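Local coordinates for salicylic acid-binding protein 2 (Nicotiana tabacum, PDB 1XKL) that hydrolyses methyl salicylate to salicylate and methanol, releasing the defence hormone that activates systemic acquired resistance in plant tissue, at residues E3-V8 with K74-G79; T35-A40 with L60-L65; L39-T44 with L175-S180; P109-N114 with F192-F197. All coordinates share one frame; numbering follows the deposited sequence.

Contacts 1 and 3 are buried, contacts 2 and 4 only partly. Contact 1 pairs two neighbouring strands of the central alpha/beta-hydrolase sheet, and contact 2, nested within the chain loop that contact 1 closes, lays helix 55-67 against the edge strand and the loop after it. They touch, Val8 meeting Leu62 and Leu65. Contact 3 continues from contact 2, sharing Leu39 and Ala40, but joins two loops through a buried arginine and bridging waters. Contact 4 lies apart from the other three, where two loops combine aromatic packing with polar turns. Backbone bonds with apolar packing on both sheet faces make contact 1, apolar packing contact 2, arginine-carbonyl and water chemistry contact 3, and a mixture contact 4.

Contact 1. Residues E3-V8 with K74-G79; sequences EGKHFV and KVILVG
Strands 6-8 and 75-79 are parallel neighbours in the central sheet of the alpha/beta-hydrolase fold, and three backbone bonds stitch them together. Ile76 N donates to His6 O at 2.8 Å, Val8 N to Ile76 O at 2.8 Å, and Val78 N to Val8 O at 2.9 Å, so that Phe7 stands opposite Ile76 and Val8 opposite Leu77. On the face that carries Phe7 and Ile76, the isoleucine methyl CD1 sits over one face of the phenyl ring, 3.9 Å from its centroid and 26° off the normal, a CH-pi contact. With Ile76 CG1 anti to the carbonyl carbon and the chain then extended (chi2 166°), CD1 reaches both this ring and Lys5; the lysine chain crosses it at about a right angle, with Lys5 CD only 3.4 Å from Ile76 CD1. Beyond that tight spot Lys5 NZ bonds to Ala256 O and makes a cation-pi contact with Tyr99. Helix 245-258, which carries the salicylate-binding Leu253 and His257, packs over this face of the sheet, and strand 75-79 runs on toward the nucleophile elbow that bears Ser81. The other face holds His6, Val8, Val75 and Leu77. Val8 CG1 presses on Leu77 CD2 at 3.5 Å, the two side chains pointing the same way, while Val8 CG2 meets Val75. The His6 imidazole is held at both nitrogens, NE2 by Thr35 OG1 and ND1 by Glu73 OE1, and Val75 CG1 approaches ND1 obliquely to 3.6 Å.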
loop_
_atom_site.group_PDB
_atom_site.type_symbol
_atom_site.label_atom_id
_atom_site.label_comp_id
_atom_site.label_asym_id
_atom_site.label_seq_id
_atom_site.Cartn_x
_atom_site.Cartn_y
_atom_site.Cartn_z
ATOM N N GLU A 3 13.786 37.351 -37.775
ATOM C CA GLU A 3 14.600 36.306 -37.088
ATOM C C GLU A 3 13.729 35.411 -36.219
ATOM O O GLU A 3 14.201 34.412 -35.674
ATOM C CB GLU A 3 15.656 36.959 -36.202
ATOM C CG GLU A 3 16.454 38.048 -36.872
ATOM C CD GLU A 3 17.499 38.620 -35.934
ATOM O OE1 GLU A 3 18.497 37.913 -35.660
ATOM O OE2 GLU A 3 17.311 39.773 -35.467
ATOM N N GLY A 4 12.457 35.777 -36.096
ATOM C CA GLY A 4 11.536 35.006 -35.278
ATOM C C GLY A 4 11.625 35.443 -33.829
ATOM O O GLY A 4 12.725 35.640 -33.310
ATOM N N LYS A 5 10.483 35.610 -33.167
ATOM C CA LYS A 5 10.479 36.039 -31.767
ATOM C C LYS A 5 10.491 34.887 -30.767
ATOM O O LYS A 5 10.359 33.719 -31.131
ATOM C CB LYS A 5 9.270 36.938 -31.485
ATOM C CG LYS A 5 9.348 38.322 -32.119
ATOM C CD LYS A 5 8.196 39.222 -31.659
ATOM C CE LYS A 5 8.272 40.604 -32.308
ATOM N NZ LYS A 5 8.342 40.492 -33.807
ATOM N N HIS A 6 10.649 35.236 -29.496
ATOM C CA HIS A 6 10.690 34.248 -28.429
ATOM C C HIS A 6 9.373 34.225 -27.653
ATOM O O HIS A 6 9.023 35.191 -26.980
ATOM C CB HIS A 6 11.852 34.565 -27.485
ATOM C CG HIS A 6 12.103 33.511 -26.454
ATOM N ND1 HIS A 6 13.071 33.643 -25.480
ATOM C CD2 HIS A 6 11.511 32.314 -26.231
ATOM C CE1 HIS A 6 13.062 32.577 -24.703
ATOM N NE2 HIS A 6 12.124 31.754 -25.136
ATOM N N PHE A 7 8.650 33.114 -27.773
ATOM C CA PHE A 7 7.379 32.914 -27.091
ATOM C C PHE A 7 7.594 32.166 -25.774
ATOM O O PHE A 7 8.132 31.060 -25.763
ATOM C CB PHE A 7 6.422 32.105 -27.972
ATOM C CG PHE A 7 5.754 32.910 -29.050
ATOM C CD1 PHE A 7 4.599 33.638 -28.777
ATOM C CD2 PHE A 7 6.283 32.951 -30.335
ATOM C CE1 PHE A 7 3.978 34.398 -29.771
ATOM C CE2 PHE A 7 5.674 33.709 -31.339
ATOM C CZ PHE A 7 4.519 34.432 -31.058
ATOM N N VAL A 8 7.182 32.781 -24.669
ATOM C CA VAL A 8 7.303 32.171 -23.356
ATOM C C VAL A 8 5.902 31.753 -22.958
ATOM O O VAL A 8 5.040 32.600 -22.690
ATOM C CB VAL A 8 7.869 33.169 -22.344
ATOM C CG1 VAL A 8 7.829 32.583 -20.942
ATOM C CG2 VAL A 8 9.303 33.524 -22.737
ATOM N N LYS A 74 13.871 40.494 -26.495
ATOM C CA LYS A 74 12.552 40.614 -25.897
ATOM C C LYS A 74 11.725 39.360 -26.167
ATOM O O LYS A 74 12.046 38.578 -27.061
ATOM C CB LYS A 74 11.853 41.859 -26.449
ATOM C CG LYS A 74 12.655 43.141 -26.223
ATOM C CD LYS A 74 12.021 44.347 -26.897
ATOM C CE LYS A 74 10.683 44.709 -26.261
ATOM N NZ LYS A 74 10.042 45.875 -26.956
ATOM N N VAL A 75 10.666 39.156 -25.390
ATOM C CA VAL A 75 9.831 37.980 -25.576
ATOM C C VAL A 75 8.349 38.319 -25.596
ATOM O O VAL A 75 7.949 39.453 -25.344
ATOM C CB VAL A 75 10.051 36.940 -24.451
ATOM C CG1 VAL A 75 11.526 36.654 -24.275
ATOM C CG2 VAL A 75 9.434 37.440 -23.152
ATOM N N ILE A 76 7.543 37.313 -25.909
ATOM C CA ILE A 76 6.100 37.445 -25.937
ATOM C C ILE A 76 5.602 36.452 -24.899
ATOM O O ILE A 76 5.788 35.236 -25.047
ATOM C CB ILE A 76 5.526 37.067 -27.319
ATOM C CG1 ILE A 76 6.091 38.005 -28.386
ATOM C CG2 ILE A 76 4.005 37.142 -27.297
ATOM C CD1 ILE A 76 5.875 37.529 -29.801
ATOM N N LEU A 77 4.991 36.974 -23.840
ATOM C CA LEU A 77 4.473 36.134 -22.764
ATOM C C LEU A 77 3.056 35.678 -23.053
ATOM O O LEU A 77 2.197 36.473 -23.448
ATOM C CB LEU A 77 4.498 36.891 -21.428
ATOM C CG LEU A 77 5.853 37.061 -20.741
ATOM C CD1 LEU A 77 5.712 37.931 -19.505
ATOM C CD2 LEU A 77 6.372 35.680 -20.347
ATOM N N VAL A 78 2.812 34.389 -22.873
ATOM C CA VAL A 78 1.485 33.848 -23.088
ATOM C C VAL A 78 1.118 33.082 -21.821
ATOM O O VAL A 78 1.736 32.070 -21.487
ATOM C CB VAL A 78 1.447 32.928 -24.328
ATOM C CG1 VAL A 78 0.023 32.421 -24.570
ATOM C CG2 VAL A 78 1.931 33.713 -25.551
ATOM N N GLY A 79 0.131 33.610 -21.105
ATOM C CA GLY A 79 -0.308 32.998 -19.871
ATOM C C GLY A 79 -1.690 32.404 -19.987
ATOM O O GLY A 79 -2.633 33.047 -20.447
#

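Contact 2. Residues T35-A40 with L60-L65; sequences TALDLA and LPLMEL
Pro61 sets its pyrrolidine ring against the peptide groups of Asp38, Leu39 and Ala40, and no aromatic ring takes part. Its CG stands over one face of the peptide that links Leu39 to Ala40, 3.5 Å from Ala40 N, while its CB lies 3.3 Å from Asp38 O. Next to the proline, Leu37 pushes its CD1 methyl against the helix backbone, 3.5 Å from Leu62 CA, close to where the helix is kinked. Leu37 CG takes the crowded position between backbone N and carbonyl carbon (chi1 78°), and from there CD1 also reaches Leu62 CB and, at 4.1 Å, Leu65 CD2. Thr35 CG2 and Leu65 CD2 meet tip to tip at 3.7 Å. The interface has no hydrogen bond across it; the polar end of Asp38 turns to other partners, OD2 to Gly17 N and OD1 to Thr44 N. Helix 55-67 belongs to the crossover that leads from strand 33-36 to strand 75-80 on the far side of strand 6-10. Leu62 and Leu65 therefore also pack on Val8 of that middle strand, and helix 83-93 touches Leu62 and Met63, a selenomethionine.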
loop_
_atom_site.group_PDB
_atom_site.type_symbol
_atom_site.label_atom_id
_atom_site.label_comp_id
_atom_site.label_asym_id
_atom_site.label_seq_id
_atom_site.Cartn_x
_atom_site.Cartn_y
_atom_site.Cartn_z
ATOM N N THR A 35 9.444 28.529 -25.383
ATOM C CA THR A 35 9.838 27.970 -24.096
ATOM C C THR A 35 8.563 27.637 -23.326
ATOM O O THR A 35 7.836 28.537 -22.911
ATOM C CB THR A 35 10.679 28.963 -23.254
ATOM O OG1 THR A 35 11.889 29.295 -23.948
ATOM C CG2 THR A 35 11.037 28.340 -21.911
ATOM N N ALA A 36 8.271 26.349 -23.170
ATOM C CA ALA A 36 7.093 25.917 -22.420
ATOM C C ALA A 36 7.631 25.443 -21.084
ATOM O O ALA A 36 7.794 24.246 -20.859
ATOM C CB ALA A 36 6.387 24.774 -23.136
ATOM N N LEU A 37 7.909 26.382 -20.193
ATOM C CA LEU A 37 8.466 26.009 -18.909
ATOM C C LEU A 37 7.474 25.397 -17.934
ATOM O O LEU A 37 6.258 25.395 -18.148
ATOM C CB LEU A 37 9.149 27.213 -18.258
ATOM C CG LEU A 37 8.247 28.249 -17.587
ATOM C CD1 LEU A 37 9.114 29.343 -16.978
ATOM C CD2 LEU A 37 7.287 28.831 -18.593
ATOM N N ASP A 38 8.026 24.851 -16.862
ATOM C CA ASP A 38 7.242 24.247 -15.804
ATOM C C ASP A 38 7.367 25.215 -14.643
ATOM O O ASP A 38 8.479 25.598 -14.285
ATOM C CB ASP A 38 7.849 22.909 -15.376
ATOM C CG ASP A 38 7.315 21.726 -16.159
ATOM O OD1 ASP A 38 7.942 20.648 -16.061
ATOM O OD2 ASP A 38 6.281 21.845 -16.851
ATOM N N LEU A 39 6.250 25.637 -14.066
ATOM C CA LEU A 39 6.337 26.528 -12.919
ATOM C C LEU A 39 6.725 25.636 -11.741
ATOM O O LEU A 39 6.907 24.426 -11.910
ATOM C CB LEU A 39 4.993 27.224 -12.669
ATOM C CG LEU A 39 4.618 28.281 -13.709
ATOM C CD1 LEU A 39 3.221 28.818 -13.444
ATOM C CD2 LEU A 39 5.629 29.402 -13.670
ATOM N N ALA A 40 6.868 26.223 -10.559
ATOM C CA ALA A 40 7.241 25.454 -9.375
ATOM C C ALA A 40 6.192 24.393 -9.054
ATOM O O ALA A 40 4.990 24.633 -9.183
ATOM C CB ALA A 40 7.423 26.387 -8.182
ATOM N N LEU A 60 8.805 31.390 -9.515
ATOM C CA LEU A 60 10.257 31.367 -9.552
ATOM C C LEU A 60 10.857 30.955 -10.902
ATOM O O LEU A 60 11.703 31.659 -11.451
ATOM C CB LEU A 60 10.774 30.450 -8.436
ATOM C CG LEU A 60 12.207 30.668 -7.966
ATOM C CD1 LEU A 60 12.403 32.134 -7.586
ATOM C CD2 LEU A 60 12.493 29.763 -6.767
ATOM N N PRO A 61 10.416 29.822 -11.470
ATOM C CA PRO A 61 10.978 29.401 -12.762
ATOM C C PRO A 61 10.881 30.480 -13.843
ATOM O O PRO A 61 11.835 30.716 -14.590
ATOM C CB PRO A 61 10.161 28.157 -13.108
ATOM C CG PRO A 61 9.808 27.602 -11.750
ATOM C CD PRO A 61 9.412 28.856 -11.002
ATOM N N LEU A 62 9.732 31.143 -13.923
ATOM C CA LEU A 62 9.540 32.191 -14.914
ATOM C C LEU A 62 10.480 33.358 -14.639
ATOM O O LEU A 62 11.077 33.922 -15.558
ATOM C CB LEU A 62 8.087 32.677 -14.904
ATOM C CG LEU A 62 7.746 33.824 -15.861
ATOM C CD1 LEU A 62 8.135 33.432 -17.287
ATOM C CD2 LEU A 62 6.252 34.127 -15.780
HETATM N N MSE A 63 10.624 33.723 -13.370
HETATM C CA MSE A 63 11.505 34.831 -13.030
HETATM C C MSE A 63 12.941 34.492 -13.432
HETATM O O MSE A 63 13.656 35.338 -13.965
HETATM C CB MSE A 63 11.431 35.136 -11.529
HETATM C CG MSE A 63 10.026 35.427 -11.021
HETATM SE SE MSE A 63 9.140 36.856 -11.994
HETATM C CE MSE A 63 10.298 38.308 -11.477
ATOM N N GLU A 64 13.352 33.250 -13.191
ATOM C CA GLU A 64 14.708 32.815 -13.532
ATOM C C GLU A 64 14.960 32.898 -15.034
ATOM O O GLU A 64 16.050 33.261 -15.475
ATOM C CB GLU A 64 14.939 31.389 -13.031
ATOM C CG GLU A 64 14.933 31.284 -11.511
ATOM C CD GLU A 64 14.886 29.851 -11.011
ATOM O OE1 GLU A 64 15.106 29.643 -9.798
ATOM O OE2 GLU A 64 14.630 28.937 -11.822
ATOM N N LEU A 65 13.941 32.558 -15.815
ATOM C CA LEU A 65 14.040 32.603 -17.267
ATOM C C LEU A 65 14.160 34.045 -17.741
ATOM O O LEU A 65 14.984 34.363 -18.602
ATOM C CB LEU A 65 12.806 31.951 -17.892
ATOM C CG LEU A 65 12.575 32.116 -19.393
ATOM C CD1 LEU A 65 13.769 31.601 -20.176
ATOM C CD2 LEU A 65 11.314 31.367 -19.785
#

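Contact 3. Residues L39-T44 with L175-S180; sequences LAASGT and LVRPSS
Arg177 carries the tight part of this contact, its guanidinium lying against the loop 39-44, while three waters bridge the backbones. Ala41 O sits over the centre of one guanidinium face, 3.2 Å above its plane, where its angle to Arg177 NH1 is too poor for a hydrogen bond. Arg177 NH1 donates to Gly43 O at 3.0 Å, bent to 140° and arriving from above the carbonyl plane. The side chain runs extended until a bend at chi3 (63°), which turns the flat group over the loop. NH1 also bonds to Asp45 O. The loop is shaped by a type II turn from Leu39 to Ser42, closed by Ser42 N to Leu39 O and reinforced by Ser42 OG donating to Ala40 O at 2.9 Å.

Beside the guanidinium no direct bond joins the two backbones, and the link is through water. Two waters donate to both Ala41 O and Pro178 O, the shorter bond to Ala41 O being 2.7 Å, so Ala41 O serves guanidinium and waters alike. A third donates to Leu175 O and is weakly bound by Gly43 N. Leu175 and Arg177 also face a second subunit, on Leu175 and Leu46 of that chain. The contact joins the loop after strand 33-36 to the segment between helices 166-175 and 183-188. A buried cation here is met by carbonyl oxygens, whose partial negative charges probably stabilise it, and the guanidinium and waters together would polarise the Ala41 carbonyl.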
loop_
_atom_site.group_PDB
_atom_site.type_symbol
_atom_site.label_atom_id
_atom_site.label_comp_id
_atom_site.label_asym_id
_atom_site.label_seq_id
_atom_site.Cartn_x
_atom_site.Cartn_y
_atom_site.Cartn_z
ATOM N N LEU A 39 6.250 25.637 -14.066
ATOM C CA LEU A 39 6.337 26.528 -12.919
ATOM C C LEU A 39 6.725 25.636 -11.741
ATOM O O LEU A 39 6.907 24.426 -11.910
ATOM C CB LEU A 39 4.993 27.224 -12.669
ATOM C CG LEU A 39 4.618 28.281 -13.709
ATOM C CD1 LEU A 39 3.221 28.818 -13.444
ATOM C CD2 LEU A 39 5.629 29.402 -13.670
ATOM N N ALA A 40 6.868 26.223 -10.559
ATOM C CA ALA A 40 7.241 25.454 -9.375
ATOM C C ALA A 40 6.192 24.393 -9.054
ATOM O O ALA A 40 4.990 24.633 -9.183
ATOM C CB ALA A 40 7.423 26.387 -8.182
ATOM N N ALA A 41 6.662 23.213 -8.651
ATOM C CA ALA A 41 5.798 22.088 -8.292
ATOM C C ALA A 41 4.804 21.704 -9.383
ATOM O O ALA A 41 3.742 21.133 -9.106
ATOM C CB ALA A 41 5.054 22.393 -6.992
ATOM N N SER A 42 5.155 22.015 -10.626
ATOM C CA SER A 42 4.301 21.706 -11.769
ATOM C C SER A 42 5.067 20.894 -12.808
ATOM O O SER A 42 6.292 20.999 -12.913
ATOM C CB SER A 42 3.800 23.006 -12.402
ATOM O OG SER A 42 3.270 23.874 -11.413
ATOM N N GLY A 43 4.340 20.088 -13.575
ATOM C CA GLY A 43 4.977 19.269 -14.592
ATOM C C GLY A 43 5.947 18.298 -13.951
ATOM O O GLY A 43 5.557 17.497 -13.102
ATOM N N THR A 44 7.215 18.375 -14.332
ATOM C CA THR A 44 8.215 17.480 -13.761
ATOM C C THR A 44 9.036 18.132 -12.652
ATOM O O THR A 44 10.005 17.543 -12.164
ATOM C CB THR A 44 9.174 16.929 -14.860
ATOM O OG1 THR A 44 9.848 18.011 -15.516
ATOM C CG2 THR A 44 8.394 16.118 -15.881
ATOM N N LEU A 175 -1.389 13.620 -15.681
ATOM C CA LEU A 175 -0.337 14.593 -15.402
ATOM C C LEU A 175 -0.694 15.723 -14.449
ATOM O O LEU A 175 0.200 16.400 -13.940
ATOM C CB LEU A 175 0.167 15.200 -16.708
ATOM C CG LEU A 175 0.916 14.248 -17.645
ATOM C CD1 LEU A 175 1.190 14.940 -18.980
ATOM C CD2 LEU A 175 2.215 13.821 -16.984
ATOM N N VAL A 176 -1.984 15.943 -14.210
ATOM C CA VAL A 176 -2.387 17.024 -13.316
ATOM C C VAL A 176 -1.852 16.844 -11.906
ATOM O O VAL A 176 -1.821 15.739 -11.380
ATOM C CB VAL A 176 -3.929 17.176 -13.230
ATOM C CG1 VAL A 176 -4.466 17.708 -14.547
ATOM C CG2 VAL A 176 -4.581 15.857 -12.864
ATOM N N ARG A 177 -1.422 17.944 -11.303
ATOM C CA ARG A 177 -0.904 17.906 -9.951
ATOM C C ARG A 177 -1.576 18.994 -9.127
ATOM O O ARG A 177 -2.174 19.926 -9.674
ATOM C CB ARG A 177 0.612 18.121 -9.960
ATOM C CG ARG A 177 1.412 17.022 -10.671
ATOM C CD ARG A 177 2.877 17.416 -10.782
ATOM N NE ARG A 177 3.496 17.550 -9.467
ATOM C CZ ARG A 177 4.705 18.056 -9.254
ATOM N NH1 ARG A 177 5.438 18.486 -10.269
ATOM N NH2 ARG A 177 5.186 18.135 -8.021
ATOM N N PRO A 178 -1.497 18.890 -7.794
ATOM C CA PRO A 178 -2.128 19.923 -6.969
ATOM C C PRO A 178 -1.410 21.262 -7.071
ATOM O O PRO A 178 -0.197 21.306 -7.253
ATOM C CB PRO A 178 -2.062 19.334 -5.557
ATOM C CG PRO A 178 -0.850 18.427 -5.613
ATOM C CD PRO A 178 -0.970 17.785 -6.973
ATOM N N SER A 179 -2.156 22.359 -7.004
ATOM C CA SER A 179 -1.517 23.665 -7.034
ATOM C C SER A 179 -2.215 24.551 -6.005
ATOM O O SER A 179 -2.616 24.061 -4.946
ATOM C CB SER A 179 -1.543 24.289 -8.447
ATOM O OG SER A 179 -2.795 24.841 -8.796
ATOM N N SER A 180 -2.386 25.831 -6.305
ATOM C CA SER A 180 -3.012 26.738 -5.346
ATOM C C SER A 180 -3.361 28.029 -6.059
ATOM O O SER A 180 -2.773 28.337 -7.090
ATOM C CB SER A 180 -2.017 27.009 -4.205
ATOM O OG SER A 180 -2.507 27.933 -3.251
HETATM O O HOH W 1 1.127 22.145 -9.751
HETATM O O HOH W 2 2.374 19.821 -7.150
HETATM O O HOH W 3 1.364 18.814 -14.282
#

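Contact 4. Residues P109-N114 with F192-F197; sequences PDSVHN and FTDERF
Pro109 and Phe192 pack where two loops of the alpha/beta-hydrolase fold meet, one leaving strand 98-104 for the helical lid region and the other returning from it to strand 202-207. Pro109 CB presses on Phe192 CE2 at 3.4 Å, the two rings crossing at a slant, and Asp110 O lies at the edge of the phenyl ring, 3.5 Å from Phe192 CD2. The Phe192 side chain is turned off a staggered position (chi1 -29°), which suggests some strain in this fit. Phe197 completes the apolar patch: Phe192 CG lies over one face of its ring, and its CZ comes 3.5 Å from Pro109 O, a buried carbonyl without a polar partner in the model. Further along, Ser111 CB nestles against Asp194 N at 3.3 Å, and a water links Ser111 OG to Asp194 OD2, to which it donates at 2.8 Å.

In the second shell, Glu92 OE1 accepts from both Thr193 N and Phe197 N, which probably helps to hold the backbone of 193-197 beside helix 83-93, while Met85 of that helix touches both Pro109 and Phe192. Lys190 NZ bonds to Ser111 O. Within 109-114 an Asx motif ties the loop back on itself, His113 N donating to Asp110 OD2. The same carboxylate takes His113 ND1 on the syn lone pair of OD1, at 2.6 Å and 151°, with the oxygen near the imidazole plane.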
loop_
_atom_site.group_PDB
_atom_site.type_symbol
_atom_site.label_atom_id
_atom_site.label_comp_id
_atom_site.label_asym_id
_atom_site.label_seq_id
_atom_site.Cartn_x
_atom_site.Cartn_y
_atom_site.Cartn_z
ATOM N N PRO A 109 -4.758 40.365 -13.720
ATOM C CA PRO A 109 -4.766 41.311 -12.600
ATOM C C PRO A 109 -4.685 42.763 -13.046
ATOM O O PRO A 109 -4.615 43.054 -14.239
ATOM C CB PRO A 109 -3.508 40.939 -11.802
ATOM C CG PRO A 109 -2.877 39.770 -12.554
ATOM C CD PRO A 109 -3.398 39.853 -13.944
ATOM N N ASP A 110 -4.697 43.662 -12.063
ATOM C CA ASP A 110 -4.548 45.091 -12.300
ATOM C C ASP A 110 -3.641 45.638 -11.205
ATOM O O ASP A 110 -3.096 44.868 -10.406
ATOM C CB ASP A 110 -5.910 45.826 -12.352
ATOM C CG ASP A 110 -6.656 45.866 -11.012
ATOM O OD1 ASP A 110 -7.831 46.282 -11.040
ATOM O OD2 ASP A 110 -6.110 45.513 -9.951
ATOM N N SER A 111 -3.454 46.951 -11.191
ATOM C CA SER A 111 -2.597 47.593 -10.202
ATOM C C SER A 111 -3.406 48.289 -9.106
ATOM O O SER A 111 -2.929 48.459 -7.984
ATOM C CB SER A 111 -1.683 48.614 -10.888
ATOM O OG SER A 111 -2.437 49.532 -11.659
ATOM N N VAL A 112 -4.634 48.669 -9.441
ATOM C CA VAL A 112 -5.530 49.371 -8.530
ATOM C C VAL A 112 -6.035 48.580 -7.323
ATOM O O VAL A 112 -5.910 49.036 -6.182
ATOM C CB VAL A 112 -6.756 49.924 -9.306
ATOM C CG1 VAL A 112 -7.670 50.704 -8.378
ATOM C CG2 VAL A 112 -6.281 50.811 -10.448
ATOM N N HIS A 113 -6.604 47.403 -7.565
ATOM C CA HIS A 113 -7.146 46.583 -6.476
ATOM C C HIS A 113 -6.131 45.639 -5.838
ATOM O O HIS A 113 -4.968 45.602 -6.232
ATOM C CB HIS A 113 -8.337 45.765 -6.978
ATOM C CG HIS A 113 -9.388 46.585 -7.659
ATOM N ND1 HIS A 113 -9.253 47.039 -8.953
ATOM C CD2 HIS A 113 -10.576 47.060 -7.215
ATOM C CE1 HIS A 113 -10.313 47.761 -9.277
ATOM N NE2 HIS A 113 -11.128 47.790 -8.241
ATOM N N ASN A 114 -6.579 44.898 -4.826
ATOM C CA ASN A 114 -5.729 43.920 -4.156
ATOM C C ASN A 114 -5.327 42.904 -5.220
ATOM O O ASN A 114 -6.094 42.633 -6.142
ATOM C CB ASN A 114 -6.502 43.213 -3.040
ATOM C CG ASN A 114 -6.776 44.118 -1.852
ATOM O OD1 ASN A 114 -7.379 45.189 -1.994
ATOM N ND2 ASN A 114 -6.331 43.694 -0.671
ATOM N N PHE A 192 1.653 44.121 -8.381
ATOM C CA PHE A 192 1.650 44.899 -9.610
ATOM C C PHE A 192 1.380 46.388 -9.471
ATOM O O PHE A 192 0.562 46.805 -8.657
ATOM C CB PHE A 192 0.617 44.276 -10.539
ATOM C CG PHE A 192 0.429 42.807 -10.309
ATOM C CD1 PHE A 192 1.457 41.913 -10.606
ATOM C CD2 PHE A 192 -0.760 42.315 -9.790
ATOM C CE1 PHE A 192 1.307 40.550 -10.377
ATOM C CE2 PHE A 192 -0.925 40.952 -9.555
ATOM C CZ PHE A 192 0.111 40.064 -9.858
ATOM N N THR A 193 2.071 47.181 -10.285
ATOM C CA THR A 193 1.902 48.628 -10.281
ATOM C C THR A 193 1.677 49.098 -11.716
ATOM O O THR A 193 2.074 48.427 -12.668
ATOM C CB THR A 193 3.140 49.342 -9.709
ATOM O OG1 THR A 193 4.241 49.181 -10.608
ATOM C CG2 THR A 193 3.511 48.757 -8.349
ATOM N N ASP A 194 1.035 50.250 -11.862
ATOM C CA ASP A 194 0.737 50.815 -13.172
ATOM C C ASP A 194 2.015 51.206 -13.908
ATOM O O ASP A 194 2.133 51.034 -15.121
ATOM C CB ASP A 194 -0.143 52.051 -12.997
ATOM C CG ASP A 194 -0.682 52.581 -14.309
ATOM O OD1 ASP A 194 -1.015 53.784 -14.353
ATOM O OD2 ASP A 194 -0.789 51.807 -15.280
ATOM N N GLU A 195 2.970 51.735 -13.157
ATOM C CA GLU A 195 4.230 52.180 -13.718
ATOM C C GLU A 195 4.998 51.080 -14.443
ATOM O O GLU A 195 5.579 51.312 -15.504
ATOM C CB GLU A 195 5.104 52.758 -12.608
ATOM C CG GLU A 195 6.222 53.641 -13.105
ATOM C CD GLU A 195 5.701 54.856 -13.848
ATOM O OE1 GLU A 195 4.790 55.535 -13.315
ATOM O OE2 GLU A 195 6.205 55.134 -14.961
ATOM N N ARG A 196 5.001 49.879 -13.878
ATOM C CA ARG A 196 5.737 48.774 -14.480
ATOM C C ARG A 196 4.793 47.764 -15.127
ATOM O O ARG A 196 4.659 47.731 -16.352
ATOM C CB ARG A 196 6.622 48.128 -13.408
ATOM C CG ARG A 196 7.544 49.149 -12.737
ATOM C CD ARG A 196 8.388 48.557 -11.610
ATOM N NE ARG A 196 9.359 47.582 -12.091
ATOM C CZ ARG A 196 10.376 47.856 -12.903
ATOM N NH1 ARG A 196 10.572 49.089 -13.343
ATOM N NH2 ARG A 196 11.207 46.890 -13.273
ATOM N N PHE A 197 4.134 46.951 -14.307
ATOM C CA PHE A 197 3.179 45.962 -14.805
ATOM C C PHE A 197 2.323 46.592 -15.893
ATOM O O PHE A 197 2.252 46.091 -17.014
ATOM C CB PHE A 197 2.255 45.500 -13.668
ATOM C CG PHE A 197 1.023 44.760 -14.143
ATOM C CD1 PHE A 197 1.081 43.400 -14.448
ATOM C CD2 PHE A 197 -0.195 45.424 -14.283
ATOM C CE1 PHE A 197 -0.046 42.720 -14.904
ATOM C CE2 PHE A 197 -1.330 44.752 -14.739
ATOM C CZ PHE A 197 -1.260 43.395 -15.042
HETATM O O HOH W 4 -1.677 49.314 -14.525
#